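Local coordinates for switch-activating protein 1 (Schizosaccharomyces pombe, PDB 5JDK) that binds DNA sequence-specifically at the mating-type switch-activating site and at a ribosomal replication fork barrier, where it blocks replication forks, at residues V91-Q94 and R95-H98. Residues are numbered along the deposited sequence; the frame is centred on the assembly and turned at random.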
ATOM      1  N   VAL A  91      -9.410   2.322   3.553  1.00  6.56           N
ATOM      2  CA  VAL A  91     -10.176   1.255   4.180  1.00  6.47           C
ATOM      3  C   VAL A  91      -9.432   0.717   5.391  1.00  7.00           C
ATOM      4  O   VAL A  91     -10.044   0.432   6.423  1.00  6.79           O
ATOM      5  CB  VAL A  91     -10.519   0.161   3.154  1.00  7.49           C
ATOM      6  CG1 VAL A  91     -11.085  -1.070   3.846  1.00  8.91           C
ATOM      7  CG2 VAL A  91     -11.503   0.718   2.133  1.00  9.67           C
ATOM      8  N   TYR A  92      -8.105   0.618   5.310  1.00  6.30           N
ATOM      9  CA  TYR A  92      -7.323   0.189   6.462  1.00  6.73           C
ATOM     10  C   TYR A  92      -7.538   1.108   7.658  1.00  6.13           C
ATOM     11  O   TYR A  92      -7.740   0.640   8.787  1.00  7.07           O
ATOM     12  CB  TYR A  92      -5.847   0.112   6.089  1.00  6.57           C
ATOM     13  CG  TYR A  92      -4.948  -0.244   7.259  1.00  6.81           C
ATOM     14  CD1 TYR A  92      -3.916   0.593   7.659  1.00  8.76           C
ATOM     15  CD2 TYR A  92      -5.127  -1.429   7.949  1.00  7.35           C
ATOM     16  CE1 TYR A  92      -3.082   0.247   8.721  1.00  8.99           C
ATOM     17  CE2 TYR A  92      -4.317  -1.775   9.020  1.00  8.88           C
ATOM     18  CZ  TYR A  92      -3.295  -0.933   9.395  1.00  9.06           C
ATOM     19  OH  TYR A  92      -2.470  -1.260  10.451  1.00 11.59           O
ATOM     20  N   GLU A  93      -7.495   2.425   7.441  1.00  7.12           N
ATOM     21  CA  GLU A  93      -7.726   3.338   8.557  1.00  7.64           C
ATOM     22  C   GLU A  93      -9.129   3.173   9.124  1.00  7.85           C
ATOM     23  O   GLU A  93      -9.334   3.276  10.339  1.00  8.31           O
ATOM     24  CB  GLU A  93      -7.435   4.777   8.143  1.00 10.32           C
ATOM     25  CG  GLU A  93      -5.951   5.042   7.865  1.00 11.58           C
ATOM     26  CD  GLU A  93      -5.075   4.970   9.104  1.00 14.79           C
ATOM     27  OE1 GLU A  93      -5.590   5.200  10.220  1.00 18.54           O
ATOM     28  OE2 GLU A  93      -3.870   4.709   8.962  1.00 16.44           O
ATOM     29  N   GLN A  94     -10.108   2.903   8.267  1.00  7.52           N
ATOM     30  CA  GLN A  94     -11.455   2.629   8.764  1.00  7.64           C
ATOM     31  C   GLN A  94     -11.495   1.346   9.590  1.00  6.71           C
ATOM     32  O   GLN A  94     -12.145   1.292  10.651  1.00  7.87           O
ATOM     33  CB  GLN A  94     -12.427   2.584   7.591  1.00  8.75           C
ATOM     34  CG  GLN A  94     -12.546   3.962   6.945  1.00 14.16           C
ATOM     35  CD  GLN A  94     -13.314   3.980   5.646  1.00 33.02           C
ATOM     36  OE1 GLN A  94     -13.771   2.945   5.154  1.00 33.77           O
ATOM     37  NE2 GLN A  94     -13.461   5.175   5.078  1.00 32.21           N
ATOM     38  N   ARG A  95     -10.799   0.307   9.128  1.00  6.40           N
ATOM     39  CA  ARG A  95     -10.713  -0.927   9.893  1.00  6.72           C
ATOM     40  C   ARG A  95     -10.068  -0.682  11.246  1.00  6.66           C
ATOM     41  O   ARG A  95     -10.535  -1.201  12.263  1.00  8.00           O
ATOM     42  CB  ARG A  95      -9.950  -1.993   9.100  1.00  6.68           C
ATOM     43  CG  ARG A  95     -10.737  -2.496   7.897  1.00  6.71           C
ATOM     44  CD  ARG A  95      -9.949  -3.469   7.018  1.00  6.64           C
ATOM     45  NE  ARG A  95      -9.363  -4.545   7.807  1.00  7.55           N
ATOM     46  CZ  ARG A  95     -10.054  -5.538   8.346  1.00  7.17           C
ATOM     47  NH1 ARG A  95     -11.359  -5.668   8.121  1.00  8.14           N
ATOM     48  NH2 ARG A  95      -9.431  -6.414   9.113  1.00  9.05           N
ATOM     49  N   LEU A  96      -9.008   0.124  11.302  1.00  7.44           N
ATOM     50  CA  LEU A  96      -8.387   0.419  12.590  1.00  8.73           C
ATOM     51  C   LEU A  96      -9.370   1.131  13.502  1.00  9.05           C
ATOM     52  O   LEU A  96      -9.451   0.834  14.704  1.00 10.19           O
ATOM     53  CB  LEU A  96      -7.142   1.286  12.400  1.00  9.72           C
ATOM     54  CG  LEU A  96      -5.929   0.620  11.759  1.00  9.78           C
ATOM     55  CD1 LEU A  96      -4.800   1.627  11.644  1.00 10.73           C
ATOM     56  CD2 LEU A  96      -5.476  -0.579  12.555  1.00 12.64           C
ATOM     57  N   ALA A  97     -10.122   2.082  12.952  1.00  8.73           N
ATOM     58  CA  ALA A  97     -11.056   2.847  13.765  1.00  9.99           C
ATOM     59  C   ALA A  97     -12.192   1.980  14.279  1.00  9.80           C
ATOM     60  O   ALA A  97     -12.785   2.293  15.318  1.00 12.44           O
ATOM     61  CB  ALA A  97     -11.627   4.004  12.951  1.00 11.76           C
ATOM     62  N   HIS A  98     -12.524   0.907  13.573  1.00  9.23           N
ATOM     63  CA  HIS A  98     -13.666   0.097  13.948  1.00 10.78           C
ATOM     64  C   HIS A  98     -13.278  -1.228  14.587  1.00  9.50           C
ATOM     65  O   HIS A  98     -14.170  -2.021  14.916  1.00 12.45           O
ATOM     66  CB  HIS A  98     -14.608  -0.039  12.754  1.00 14.41           C
ATOM     67  CG  HIS A  98     -15.232   1.269  12.368  1.00 20.33           C
ATOM     68  ND1 HIS A  98     -16.220   1.867  13.122  1.00 32.44           N
ATOM     69  CD2 HIS A  98     -14.963   2.129  11.356  1.00 29.99           C
ATOM     70  CE1 HIS A  98     -16.559   3.019  12.570  1.00 37.48           C
ATOM     71  NE2 HIS A  98     -15.810   3.202  11.497  1.00 34.83           N
TER
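Over one face of the Tyr92 ring lies the isobutyl group of Leu96, one helical turn on: its CD1 stands 4.0 Å from the ring centroid in a CH-pi contact, 29° off the normal, while CD2 reaches the hydroxyl end, 3.7 Å from Tyr92 OH. The ring reaches Leu96 because CG is trans to the main-chain N of Tyr92. At the edge of the His98 ring, near its plane, sits Gln94 O, 3.0 Å from His98 CD2. The same oxygen accepts the backbone N-H of His98 in a bent bond (130°), whereas Arg95 N to Val91 O, at 2.8 Å, is much straighter (161°). The Glu93 chain bends at chi2, bringing OE1 to 3.9 Å from Leu96 CD1. Arg95 runs its CG past Val91 O at 3.4 Å, then bends at chi3. Tyr92 rests on Asp113, Cys116 and Asp117 and Leu96 on Lys120, all of helix 107-131. In this part of helix 78-98 of the DNA-binding domain, the apolar Tyr92-Leu96 pair thus lies among charges that are matched on helix 107-131: Glu93 pairs with Lys120 and Arg95 with Asp113 and Glu109, which would probably fix where both chains point.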